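Fimbrin (Schizosaccharomyces pombe, PDB 1RT8) cross-links actin filaments through two actin-binding regions, each built from a pair of calponin-homology domains, and acts in cell polarity, cytokinesis, mating and spore formation. Local coordinates at residues 65-70 and 474-479; 488-493 and 504-509; 436-441 and 496-501; 418-423 and 445-450; 288-293 and 384-389. One frame throughout, in Å; residues are numbered along the deposited sequence.

Contacts 2, 3 and 4 lie in the fourth calponin-homology domain, contact 5 lies in the third, and contact 1 joins the first to the fourth. Contact 1 spans the greatest length of chain, with contacts 4 and 5 nested inside it. Contact 5 closes before 2, 3 and 4 open, contact 4 closes before 2 opens, and contact 3 interleaves with 1, 2 and 4. Contacts 2 and 3 share helix 500-511, centres about 11 Å apart, and an E493-R499 salt bridge. Contact 5, about 12 Å from contact 2 between centres, touches it where F489 meets L292 and W293. Contact 1 thus joins the first actin-binding region to the second, which holds the others.

Contact 1 (65-70 and 474-479)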
# COMPACT_ATOMS: atom_id res chain seq x y z
N THR A 65 9.55 5.28 2.68
CA THR A 65 8.73 5.38 1.48
C THR A 65 9.06 6.69 0.77
O THR A 65 9.16 6.74 -0.46
CB THR A 65 7.23 5.35 1.82
OG1 THR A 65 6.92 4.11 2.47
CG2 THR A 65 6.39 5.49 0.56
N ILE A 66 9.24 7.74 1.55
CA ILE A 66 9.55 9.05 1.00
C ILE A 66 10.91 9.58 1.45
O ILE A 66 11.21 9.56 2.64
CB ILE A 66 8.47 10.07 1.41
CG1 ILE A 66 7.10 9.61 0.91
CG2 ILE A 66 8.81 11.44 0.86
CD1 ILE A 66 5.94 10.41 1.47
N ASP A 67 11.72 10.04 0.49
CA ASP A 67 13.02 10.64 0.79
C ASP A 67 12.58 12.06 1.05
O ASP A 67 12.32 12.81 0.11
CB ASP A 67 13.94 10.61 -0.43
CG ASP A 67 15.31 11.24 -0.16
OD1 ASP A 67 15.38 12.24 0.60
OD2 ASP A 67 16.32 10.75 -0.72
N GLU A 68 12.49 12.43 2.32
CA GLU A 68 12.01 13.76 2.69
C GLU A 68 12.78 14.94 2.12
O GLU A 68 12.30 16.07 2.14
CB GLU A 68 11.91 13.86 4.21
CG GLU A 68 11.17 12.68 4.81
CD GLU A 68 10.77 12.91 6.26
OE1 GLU A 68 11.38 13.78 6.91
OE2 GLU A 68 9.84 12.22 6.74
N ARG A 69 13.98 14.70 1.59
CA ARG A 69 14.73 15.80 1.01
C ARG A 69 14.09 16.33 -0.28
O ARG A 69 14.56 17.33 -0.83
CB ARG A 69 16.17 15.38 0.74
CG ARG A 69 16.94 15.04 2.00
CD ARG A 69 18.26 14.43 1.64
NE ARG A 69 18.09 13.30 0.74
CZ ARG A 69 19.09 12.68 0.13
NH1 ARG A 69 20.34 13.09 0.33
NH2 ARG A 69 18.85 11.66 -0.68
N VAL A 70 13.03 15.68 -0.77
CA VAL A 70 12.34 16.15 -1.98
C VAL A 70 11.21 17.11 -1.62
O VAL A 70 10.68 17.82 -2.48
CB VAL A 70 11.71 14.99 -2.82
CG1 VAL A 70 12.76 13.94 -3.16
CG2 VAL A 70 10.54 14.37 -2.07
N ALA A 474 18.35 5.58 -5.61
CA ALA A 474 17.10 5.04 -6.16
C ALA A 474 15.88 5.56 -5.40
O ALA A 474 14.86 5.89 -6.02
CB ALA A 474 17.13 3.51 -6.14
N ARG A 475 15.98 5.63 -4.08
CA ARG A 475 14.89 6.11 -3.24
C ARG A 475 14.61 7.58 -3.52
O ARG A 475 13.46 8.04 -3.50
CB ARG A 475 15.25 5.92 -1.76
CG ARG A 475 14.15 6.31 -0.78
CD ARG A 475 14.54 5.92 0.64
NE ARG A 475 14.65 4.47 0.78
CZ ARG A 475 15.60 3.85 1.47
NH1 ARG A 475 16.55 4.55 2.08
NH2 ARG A 475 15.61 2.53 1.54
N LEU A 476 15.68 8.33 -3.77
CA LEU A 476 15.57 9.75 -4.07
C LEU A 476 14.91 9.89 -5.44
O LEU A 476 14.03 10.73 -5.63
CB LEU A 476 16.95 10.41 -4.10
CG LEU A 476 16.99 11.87 -4.55
CD1 LEU A 476 16.24 12.73 -3.55
CD2 LEU A 476 18.45 12.33 -4.69
N ALA A 477 15.33 9.07 -6.39
CA ALA A 477 14.78 9.11 -7.74
C ALA A 477 13.28 8.82 -7.72
O ALA A 477 12.49 9.53 -8.37
CB ALA A 477 15.50 8.09 -8.65
N ILE A 478 12.87 7.79 -6.99
CA ILE A 478 11.45 7.44 -6.90
C ILE A 478 10.61 8.56 -6.30
O ILE A 478 9.53 8.86 -6.81
CB ILE A 478 11.24 6.14 -6.09
CG1 ILE A 478 11.76 4.95 -6.89
CG2 ILE A 478 9.76 5.98 -5.75
CD1 ILE A 478 11.75 3.63 -6.13
N SER A 479 11.10 9.19 -5.24
CA SER A 479 10.37 10.28 -4.61
C SER A 479 10.31 11.51 -5.53
O SER A 479 9.32 12.25 -5.53
CB SER A 479 11.03 10.67 -3.27
OG SER A 479 10.92 9.63 -2.31
O HOH W 1 7.84 8.22 -2.26
O HOH W 2 11.33 6.87 -2.59
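S479 sets OG anti to its carbonyl carbon (chi1 -66°) and D67 sets CG anti to its backbone N (chi1 180°), which brings the helix hydroxyl to the loop backbone and the D67 carboxylate beside L476. D67 heads an Asx turn, and the contact joins the first calponin-homology domain to the fourth, so the two actin-binding regions meet here. D67 N gives an almost straight bond to S479 OG, 2.9 Å long; serine suits the spot because its hydroxyl is small enough to lie against the loop backbone. A water 2.8 Å from S479 OG donates to T65 O and R475 O and so ties loop to helix a second time. R69 grips the carboxylate side-on, NE to OD1 and NH2 to OD2 (2.7 Å), both on syn lone pairs and in the guanidinium plane, while R69 N reaches OD1 from the anti side. Three N-H groups thus fix its rotation and probably spread its charge, which would make an apolar neighbour easier to bear: L476 CB lies 3.5 Å from D67 OD2. Beside the ion pair the packing is aliphatic, V70 CG1 lying 3.7 Å from L476 CD1 and equally far from S479 CB.

Contact 2 (488-493 and 504-509); sequences IFILPE and LHFIGS
Within the fourth calponin-homology domain, I488, F489 and I490 belong to the connection from helix 467-483 to the short helix 492-496, and they pack on H505, F506 and S509 of the last helix, 500-511. H505 stands at the middle. Its CG is anti to the backbone N (chi1 164°), and the ring meets the connection with its rim, F489 N lying at the edge of the imidazole, in its plane, 3.2 Å from H505 CE1. The F489 and H505 rings approach rim to rim, their planes only 21° apart and neither lying over the other. I490 CG2 lies 3.7 Å from H505 ND1, a buried nitrogen with no polar partner in the model. An alanine in place of H505 would probably open a gap beside the F489 backbone and ring and let I490 CG2 shift. The two isoleucines suit their places because each branched chain can touch two neighbours at once. I490 sends CD1 to within 3.5 Å of F506 CB, while its CG2 turns to the histidine; I488 lays CD1 3.6 Å from F506 CE1 and CG1 against the serine. F489 carries the packing onward to L292 and S296 of helix 282-296. The S509 hydroxyl turns back into its own helix, OG donating to F506 O at 2.6 Å, with I488 CG1 3.6 Å from the same OG.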
# COMPACT_ATOMS: atom_id res chain seq x y z
N ILE A 488 4.39 5.06 -9.64
CA ILE A 488 5.43 4.04 -9.58
C ILE A 488 5.12 2.95 -8.57
O ILE A 488 4.80 3.23 -7.42
CB ILE A 488 6.78 4.70 -9.21
CG1 ILE A 488 7.09 5.79 -10.23
CG2 ILE A 488 7.89 3.67 -9.17
CD1 ILE A 488 8.23 6.67 -9.83
N PHE A 489 5.22 1.70 -9.00
CA PHE A 489 4.93 0.57 -8.13
C PHE A 489 6.16 -0.24 -7.73
O PHE A 489 6.02 -1.29 -7.10
CB PHE A 489 3.90 -0.35 -8.78
CG PHE A 489 2.55 0.29 -8.96
CD1 PHE A 489 1.99 0.41 -10.23
CD2 PHE A 489 1.84 0.78 -7.87
CE1 PHE A 489 0.75 1.02 -10.41
CE2 PHE A 489 0.59 1.38 -8.04
CZ PHE A 489 0.04 1.50 -9.31
N ILE A 490 7.34 0.23 -8.10
CA ILE A 490 8.57 -0.48 -7.74
C ILE A 490 9.21 0.15 -6.50
O ILE A 490 8.79 1.21 -6.05
CB ILE A 490 9.61 -0.45 -8.87
CG1 ILE A 490 9.97 0.99 -9.24
CG2 ILE A 490 9.07 -1.19 -10.08
CD1 ILE A 490 11.17 1.09 -10.19
N LEU A 491 10.22 -0.52 -5.96
CA LEU A 491 10.96 -0.04 -4.81
C LEU A 491 12.40 0.24 -5.27
O LEU A 491 12.81 -0.18 -6.36
CB LEU A 491 10.99 -1.10 -3.70
CG LEU A 491 9.73 -1.32 -2.85
CD1 LEU A 491 9.95 -2.52 -1.93
CD2 LEU A 491 9.41 -0.08 -2.03
N PRO A 492 13.18 0.96 -4.45
CA PRO A 492 14.56 1.27 -4.81
C PRO A 492 15.37 0.04 -5.21
O PRO A 492 16.14 0.05 -6.18
CB PRO A 492 15.10 1.94 -3.55
CG PRO A 492 13.88 2.65 -3.00
CD PRO A 492 12.80 1.60 -3.17
N GLU A 493 15.19 -1.04 -4.45
CA GLU A 493 15.93 -2.26 -4.69
C GLU A 493 15.73 -2.85 -6.08
O GLU A 493 16.59 -3.56 -6.59
CB GLU A 493 15.55 -3.30 -3.63
CG GLU A 493 14.17 -3.89 -3.80
CD GLU A 493 13.91 -5.03 -2.84
OE1 GLU A 493 13.44 -4.77 -1.72
OE2 GLU A 493 14.19 -6.18 -3.21
N LEU A 504 12.01 -0.91 -16.75
CA LEU A 504 11.24 -0.38 -17.87
C LEU A 504 9.94 0.26 -17.39
O LEU A 504 9.54 1.31 -17.90
CB LEU A 504 10.99 -1.48 -18.92
CG LEU A 504 10.38 -1.03 -20.27
CD1 LEU A 504 10.70 -2.04 -21.38
CD2 LEU A 504 8.89 -0.85 -20.10
N HIS A 505 9.29 -0.36 -16.41
CA HIS A 505 8.05 0.19 -15.84
C HIS A 505 8.30 1.59 -15.29
O HIS A 505 7.51 2.51 -15.49
CB HIS A 505 7.53 -0.73 -14.72
CG HIS A 505 6.49 -0.10 -13.83
ND1 HIS A 505 6.78 0.37 -12.56
CD2 HIS A 505 5.17 0.13 -14.02
CE1 HIS A 505 5.68 0.86 -12.01
NE2 HIS A 505 4.69 0.72 -12.87
N PHE A 506 9.42 1.75 -14.59
CA PHE A 506 9.80 3.03 -14.00
C PHE A 506 10.00 4.09 -15.10
O PHE A 506 9.44 5.19 -15.03
CB PHE A 506 11.09 2.85 -13.20
CG PHE A 506 11.64 4.13 -12.64
CD1 PHE A 506 11.08 4.71 -11.50
CD2 PHE A 506 12.73 4.76 -13.24
CE1 PHE A 506 11.59 5.89 -10.97
CE2 PHE A 506 13.24 5.95 -12.72
CZ PHE A 506 12.67 6.52 -11.58
N ILE A 507 10.79 3.76 -16.11
CA ILE A 507 11.06 4.68 -17.21
C ILE A 507 9.76 5.03 -17.93
O ILE A 507 9.52 6.19 -18.28
CB ILE A 507 12.06 4.07 -18.21
CG1 ILE A 507 13.41 3.88 -17.53
CG2 ILE A 507 12.22 4.98 -19.42
CD1 ILE A 507 14.00 5.16 -16.97
N GLY A 508 8.92 4.03 -18.15
CA GLY A 508 7.66 4.29 -18.81
C GLY A 508 6.80 5.26 -18.03
O GLY A 508 6.07 6.08 -18.61
N SER A 509 6.87 5.19 -16.70
CA SER A 509 6.08 6.08 -15.88
C SER A 509 6.60 7.51 -16.03
O SER A 509 5.83 8.46 -15.96
CB SER A 509 6.14 5.66 -14.40
OG SER A 509 7.33 6.14 -13.79

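Contact 3 (436-441 and 496-501); sequences PSISTG and VAVRPR
V498 points its CB toward I438 and S439, and the two methyl groups beyond it do the touching. CG1, anti to the backbone N (chi1 -167°), comes within 4.2 Å of I438 CB. CG2 reaches farther into the 3-10 segment 436-440: it lies 3.5 Å from S439 N, near S439 CA and CB as well, and also skirts P436 O. V498 follows the last turn of helix 492-496 in a Schellman motif, with a positive phi that a beta-branched residue adopts reluctantly, and R499 then takes the N-cap position of helix 500-511. The contact therefore sets the corner between two helices of the fourth calponin-homology domain against the 3-10 turn that leads into helix 442-451. Proline suits the first position of that turn, where no N-H is needed for a bond within it. P436 O is gripped twice by S439, from OG at 2.9 Å and from N at 3.0 Å, the hydroxyl lying nearly along the C=O axis. S439 CB packs 3.1 Å from V496 O, and V496 CA makes a CH···O contact with S439 O at 3.6 Å. The V496 side chain also touches A470 and I471 of helix 467-483. With S439 N and OG both bonded to P436 O, the segments share no hydrogen bond and adhere through methyl packing and a single CH···O contact, so the contact rests on close fit.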
# COMPACT_ATOMS: atom_id res chain seq x y z
N PRO A 436 24.10 -3.42 -16.32
CA PRO A 436 24.59 -3.45 -14.93
C PRO A 436 24.86 -2.08 -14.32
O PRO A 436 24.65 -1.89 -13.12
CB PRO A 436 25.87 -4.29 -15.03
CG PRO A 436 25.55 -5.24 -16.16
CD PRO A 436 24.91 -4.31 -17.18
N SER A 437 25.33 -1.13 -15.12
CA SER A 437 25.61 0.21 -14.62
C SER A 437 24.40 0.85 -13.92
O SER A 437 24.55 1.63 -12.98
CB SER A 437 26.07 1.12 -15.77
OG SER A 437 25.02 1.36 -16.70
N ILE A 438 23.19 0.50 -14.37
CA ILE A 438 21.97 1.05 -13.77
C ILE A 438 21.89 0.84 -12.26
O ILE A 438 21.19 1.58 -11.57
CB ILE A 438 20.71 0.41 -14.44
CG1 ILE A 438 20.57 0.94 -15.87
CG2 ILE A 438 19.45 0.71 -13.62
CD1 ILE A 438 19.51 0.22 -16.70
N SER A 439 22.65 -0.13 -11.75
CA SER A 439 22.65 -0.46 -10.31
C SER A 439 23.03 0.68 -9.36
O SER A 439 22.56 0.72 -8.22
CB SER A 439 23.58 -1.65 -10.05
OG SER A 439 24.93 -1.33 -10.32
N THR A 440 23.86 1.60 -9.82
CA THR A 440 24.31 2.71 -8.98
C THR A 440 23.18 3.70 -8.69
O THR A 440 23.26 4.49 -7.75
CB THR A 440 25.47 3.47 -9.66
OG1 THR A 440 24.99 4.15 -10.82
CG2 THR A 440 26.56 2.49 -10.09
N GLY A 441 22.13 3.64 -9.50
CA GLY A 441 21.00 4.53 -9.32
C GLY A 441 21.24 5.93 -9.83
O GLY A 441 20.37 6.79 -9.71
N VAL A 496 18.36 -0.93 -8.11
CA VAL A 496 19.71 -1.33 -7.69
C VAL A 496 20.07 -2.74 -8.20
O VAL A 496 21.21 -2.99 -8.61
CB VAL A 496 19.86 -1.27 -6.15
CG1 VAL A 496 21.22 -1.84 -5.71
CG2 VAL A 496 19.72 0.17 -5.68
N ALA A 497 19.09 -3.64 -8.19
CA ALA A 497 19.29 -5.00 -8.66
C ALA A 497 19.10 -5.11 -10.18
O ALA A 497 19.25 -6.18 -10.77
CB ALA A 497 18.31 -5.94 -7.93
N VAL A 498 18.74 -3.99 -10.81
CA VAL A 498 18.52 -3.93 -12.25
C VAL A 498 17.59 -5.01 -12.79
O VAL A 498 17.95 -5.76 -13.69
CB VAL A 498 19.86 -4.01 -13.03
CG1 VAL A 498 19.64 -3.62 -14.48
CG2 VAL A 498 20.89 -3.09 -12.39
N ARG A 499 16.39 -5.08 -12.23
CA ARG A 499 15.39 -6.05 -12.68
C ARG A 499 14.78 -5.36 -13.90
O ARG A 499 13.96 -4.46 -13.77
CB ARG A 499 14.39 -6.29 -11.56
CG ARG A 499 15.10 -6.93 -10.35
CD ARG A 499 14.27 -7.00 -9.05
NE ARG A 499 14.98 -7.82 -8.06
CZ ARG A 499 15.17 -7.48 -6.79
NH1 ARG A 499 14.71 -6.33 -6.33
NH2 ARG A 499 15.86 -8.30 -5.99
N PRO A 500 15.20 -5.78 -15.11
CA PRO A 500 14.77 -5.25 -16.41
C PRO A 500 13.33 -4.81 -16.61
O PRO A 500 13.09 -3.69 -17.04
CB PRO A 500 15.22 -6.33 -17.40
CG PRO A 500 15.31 -7.56 -16.55
CD PRO A 500 15.93 -7.04 -15.30
N ARG A 501 12.37 -5.68 -16.33
CA ARG A 501 10.97 -5.30 -16.51
C ARG A 501 10.56 -4.19 -15.55
O ARG A 501 9.74 -3.33 -15.89
CB ARG A 501 10.05 -6.49 -16.30
CG ARG A 501 10.25 -7.60 -17.29
CD ARG A 501 9.36 -8.76 -16.92
NE ARG A 501 9.37 -9.78 -17.95
CZ ARG A 501 8.85 -10.99 -17.79
NH1 ARG A 501 8.29 -11.33 -16.63
NH2 ARG A 501 8.87 -11.85 -18.79

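Contact 4 (418-423 and 445-450)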
# COMPACT_ATOMS: atom_id res chain seq x y z
N ASN A 418 18.15 7.72 -22.47
CA ASN A 418 19.52 8.19 -22.65
C ASN A 418 19.56 9.67 -23.05
O ASN A 418 20.42 10.42 -22.57
CB ASN A 418 20.25 7.34 -23.70
CG ASN A 418 20.84 6.07 -23.12
OD1 ASN A 418 21.35 6.06 -21.99
ND2 ASN A 418 20.81 4.99 -23.89
N SER A 419 18.65 10.09 -23.92
CA SER A 419 18.57 11.48 -24.37
C SER A 419 18.34 12.41 -23.19
O SER A 419 18.96 13.47 -23.09
CB SER A 419 17.41 11.67 -25.36
OG SER A 419 17.60 10.87 -26.50
N MET A 420 17.44 12.00 -22.30
CA MET A 420 17.11 12.77 -21.11
C MET A 420 18.33 12.84 -20.17
O MET A 420 18.67 13.91 -19.66
CB MET A 420 15.92 12.10 -20.40
CG MET A 420 14.88 13.05 -19.87
SD MET A 420 14.31 14.24 -21.09
CE MET A 420 12.54 13.99 -21.09
N ALA A 421 18.99 11.70 -19.96
CA ALA A 421 20.15 11.62 -19.08
C ALA A 421 21.36 12.40 -19.58
O ALA A 421 22.19 12.87 -18.79
CB ALA A 421 20.54 10.16 -18.87
N ALA A 422 21.48 12.54 -20.90
CA ALA A 422 22.61 13.26 -21.50
C ALA A 422 22.50 14.77 -21.35
O ALA A 422 23.39 15.49 -21.79
CB ALA A 422 22.72 12.90 -22.97
N LYS A 423 21.43 15.25 -20.73
CA LYS A 423 21.24 16.68 -20.55
C LYS A 423 21.86 17.17 -19.24
O LYS A 423 21.17 17.72 -18.38
CB LYS A 423 19.74 17.02 -20.58
CG LYS A 423 19.03 16.54 -21.84
CD LYS A 423 17.60 17.07 -21.95
CE LYS A 423 16.93 16.50 -23.21
NZ LYS A 423 15.60 17.10 -23.52
N LEU A 445 18.59 9.11 -11.83
CA LEU A 445 18.59 10.48 -11.34
C LEU A 445 18.93 11.43 -12.51
O LEU A 445 18.39 12.53 -12.60
CB LEU A 445 19.58 10.63 -10.18
CG LEU A 445 19.14 9.95 -8.88
CD1 LEU A 445 20.29 9.90 -7.89
CD2 LEU A 445 17.95 10.69 -8.29
N ASP A 446 19.80 10.99 -13.42
CA ASP A 446 20.15 11.80 -14.60
C ASP A 446 18.95 11.95 -15.53
O ASP A 446 18.74 13.01 -16.14
CB ASP A 446 21.30 11.17 -15.40
CG ASP A 446 22.64 11.36 -14.75
OD1 ASP A 446 22.76 12.21 -13.85
OD2 ASP A 446 23.59 10.65 -15.15
N VAL A 447 18.16 10.88 -15.67
CA VAL A 447 16.98 10.93 -16.52
C VAL A 447 16.04 12.00 -15.95
O VAL A 447 15.53 12.85 -16.68
CB VAL A 447 16.23 9.59 -16.53
CG1 VAL A 447 14.94 9.72 -17.32
CG2 VAL A 447 17.11 8.50 -17.13
N LEU A 448 15.83 11.95 -14.64
CA LEU A 448 14.96 12.90 -13.96
C LEU A 448 15.50 14.32 -14.09
O LEU A 448 14.74 15.29 -14.18
CB LEU A 448 14.82 12.51 -12.49
CG LEU A 448 14.00 11.24 -12.22
CD1 LEU A 448 14.31 10.64 -10.86
CD2 LEU A 448 12.53 11.60 -12.30
N HIS A 449 16.83 14.43 -14.10
CA HIS A 449 17.49 15.72 -14.22
C HIS A 449 17.22 16.26 -15.62
O HIS A 449 17.13 17.48 -15.82
CB HIS A 449 19.00 15.57 -13.99
CG HIS A 449 19.75 16.85 -14.18
ND1 HIS A 449 20.38 17.17 -15.37
CD2 HIS A 449 19.93 17.91 -13.36
CE1 HIS A 449 20.89 18.38 -15.27
NE2 HIS A 449 20.63 18.85 -14.07
N GLY A 450 17.09 15.37 -16.59
CA GLY A 450 16.80 15.81 -17.94
C GLY A 450 15.37 16.31 -18.07
O GLY A 450 15.08 17.20 -18.87
O HOH W 3 20.74 14.89 -17.03
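A water lies where A421 O, D446 O and H449 ND1 converge, 2.9 Å from D446 O and 2.8 Å from H449 ND1. It has more acceptors in reach than protons, so these bonds are probably shared. H449 meets it in the plane of the imidazole. Beside it the two backbones are in contact. M420 O lies 3.2 Å from G450 CA in a CH···O contact, and glycine is needed there because a CB would come about 1.9 Å from that oxygen. A second CH···O contact, nearly straight at 169°, runs from A421 CA to D446 O over 3.5 Å. M420 supplies the apolar cover: its chi1 of -138°, off a staggered position, brings CG to 3.3 Å from V447 O, and SD rests against the G450 carbonyl. An alanine at M420 would keep CB near V447 CG1 but would probably open a gap over V447 O and G450. The D446 carboxylate is engaged elsewhere, by Y458 and the backbone nitrogens of K426 and G427. With A421 and V447 CA atoms 4.1 Å apart, this is close helix packing made possible by alanine and glycine, joining helix 410-421 to helix 442-451 in the fourth calponin-homology domain.

Contact 5 (288-293 and 384-389)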
# COMPACT_ATOMS: atom_id res chain seq x y z
N ARG A 288 5.02 -8.89 -6.67
CA ARG A 288 4.56 -7.84 -5.76
C ARG A 288 4.26 -6.54 -6.49
O ARG A 288 3.33 -5.83 -6.13
CB ARG A 288 5.58 -7.61 -4.64
CG ARG A 288 5.46 -8.60 -3.49
CD ARG A 288 6.66 -8.54 -2.55
NE ARG A 288 6.58 -9.52 -1.46
CZ ARG A 288 5.75 -9.43 -0.43
NH1 ARG A 288 4.91 -8.41 -0.33
NH2 ARG A 288 5.76 -10.37 0.52
N VAL A 289 5.07 -6.22 -7.50
CA VAL A 289 4.87 -5.01 -8.29
C VAL A 289 3.60 -5.14 -9.14
O VAL A 289 2.80 -4.21 -9.22
CB VAL A 289 6.07 -4.74 -9.24
CG1 VAL A 289 5.74 -3.61 -10.20
CG2 VAL A 289 7.31 -4.37 -8.40
N PHE A 290 3.43 -6.30 -9.77
CA PHE A 290 2.26 -6.56 -10.60
C PHE A 290 1.00 -6.58 -9.74
O PHE A 290 -0.07 -6.14 -10.18
CB PHE A 290 2.39 -7.90 -11.35
CG PHE A 290 3.49 -7.92 -12.39
CD1 PHE A 290 3.83 -9.11 -13.03
CD2 PHE A 290 4.17 -6.76 -12.73
CE1 PHE A 290 4.83 -9.14 -14.00
CE2 PHE A 290 5.18 -6.78 -13.71
CZ PHE A 290 5.51 -7.98 -14.34
N THR A 291 1.13 -7.09 -8.51
CA THR A 291 0.00 -7.15 -7.58
C THR A 291 -0.46 -5.73 -7.27
O THR A 291 -1.65 -5.46 -7.29
CB THR A 291 0.39 -7.84 -6.25
OG1 THR A 291 0.54 -9.25 -6.47
CG2 THR A 291 -0.70 -7.62 -5.19
N LEU A 292 0.48 -4.85 -6.99
CA LEU A 292 0.14 -3.46 -6.69
C LEU A 292 -0.52 -2.85 -7.92
O LEU A 292 -1.54 -2.18 -7.82
CB LEU A 292 1.40 -2.66 -6.33
CG LEU A 292 2.07 -2.96 -4.99
CD1 LEU A 292 3.48 -2.37 -4.97
CD2 LEU A 292 1.23 -2.37 -3.85
N TRP A 293 0.06 -3.09 -9.09
CA TRP A 293 -0.50 -2.54 -10.32
C TRP A 293 -1.93 -3.01 -10.58
O TRP A 293 -2.85 -2.19 -10.71
CB TRP A 293 0.39 -2.90 -11.52
CG TRP A 293 -0.17 -2.39 -12.81
CD1 TRP A 293 -0.36 -1.09 -13.17
CD2 TRP A 293 -0.66 -3.18 -13.90
NE1 TRP A 293 -0.95 -1.02 -14.41
CE2 TRP A 293 -1.14 -2.29 -14.89
CE3 TRP A 293 -0.75 -4.56 -14.14
CZ2 TRP A 293 -1.70 -2.72 -16.09
CZ3 TRP A 293 -1.30 -5.00 -15.35
CH2 TRP A 293 -1.77 -4.08 -16.31
N ALA A 384 4.58 -13.67 -17.13
CA ALA A 384 4.74 -13.27 -18.52
C ALA A 384 3.45 -12.66 -19.09
O ALA A 384 3.49 -11.65 -19.80
CB ALA A 384 5.18 -14.47 -19.37
N LEU A 385 2.31 -13.26 -18.77
CA LEU A 385 1.04 -12.74 -19.27
C LEU A 385 0.72 -11.38 -18.64
O LEU A 385 0.33 -10.46 -19.34
CB LEU A 385 -0.10 -13.73 -19.00
CG LEU A 385 -1.53 -13.21 -19.24
CD1 LEU A 385 -1.69 -12.77 -20.69
CD2 LEU A 385 -2.53 -14.33 -18.91
N VAL A 386 0.87 -11.26 -17.33
CA VAL A 386 0.57 -9.97 -16.71
C VAL A 386 1.54 -8.92 -17.25
O VAL A 386 1.14 -7.79 -17.54
CB VAL A 386 0.64 -10.02 -15.17
CG1 VAL A 386 0.44 -8.63 -14.59
CG2 VAL A 386 -0.43 -10.97 -14.64
N TRP A 387 2.81 -9.29 -17.41
CA TRP A 387 3.79 -8.35 -17.95
C TRP A 387 3.35 -7.83 -19.31
O TRP A 387 3.42 -6.63 -19.56
CB TRP A 387 5.17 -9.00 -18.08
CG TRP A 387 6.13 -8.16 -18.86
CD1 TRP A 387 6.77 -8.50 -20.02
CD2 TRP A 387 6.54 -6.81 -18.56
NE1 TRP A 387 7.55 -7.45 -20.46
CE2 TRP A 387 7.43 -6.40 -19.58
CE3 TRP A 387 6.25 -5.92 -17.52
CZ2 TRP A 387 8.02 -5.13 -19.60
CZ3 TRP A 387 6.84 -4.65 -17.54
CH2 TRP A 387 7.72 -4.27 -18.57
N GLN A 388 2.91 -8.72 -20.19
CA GLN A 388 2.47 -8.29 -21.51
C GLN A 388 1.33 -7.28 -21.37
O GLN A 388 1.25 -6.32 -22.14
CB GLN A 388 1.99 -9.48 -22.34
CG GLN A 388 3.12 -10.35 -22.81
CD GLN A 388 4.01 -9.64 -23.80
OE1 GLN A 388 5.24 -9.76 -23.73
NE2 GLN A 388 3.41 -8.90 -24.73
N MET A 389 0.46 -7.50 -20.40
CA MET A 389 -0.65 -6.58 -20.17
C MET A 389 -0.11 -5.22 -19.72
O MET A 389 -0.52 -4.17 -20.22
CB MET A 389 -1.61 -7.13 -19.11
CG MET A 389 -2.91 -6.37 -18.99
SD MET A 389 -3.96 -6.92 -17.63
CE MET A 389 -5.05 -8.08 -18.45
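V386 is the bump that fits between F290 and W293, two aromatic residues one turn apart on the facing helix. Its CG1 lies 3.8 Å from F290 CD1 on one flank and 4.1 Å from W293 CZ3 on the other. Valine suits the place, since its short branch lets one methyl touch both rings. The rings diverge because their first torsions differ: F290 has CG anti to the carbonyl carbon (chi1 -67°), whereas W293 has CG anti to the backbone N. F290 projects into the hollow between V386 and W387, where its CZ comes within 3.9 Å of W387 CE3 and CB. The W293 indole reaches the other way and ends on M389, whose CG sits 3.7 Å from CH2 at the ring's edge, in its plane. M389 SD lies 5.0 Å from the centroid of the W293 six-membered ring, an oblique Met-aromatic contact that the flexible thioether can make. Such large side chains span axes 10.9 Å apart, crossing at 50°. In the third calponin-homology domain, F306 of helix 306-309 covers F290 and V386, while helix 314-323, through A319, Y320 and I323, packs on M389 and so borders the junction of helices 282-296 and 379-397.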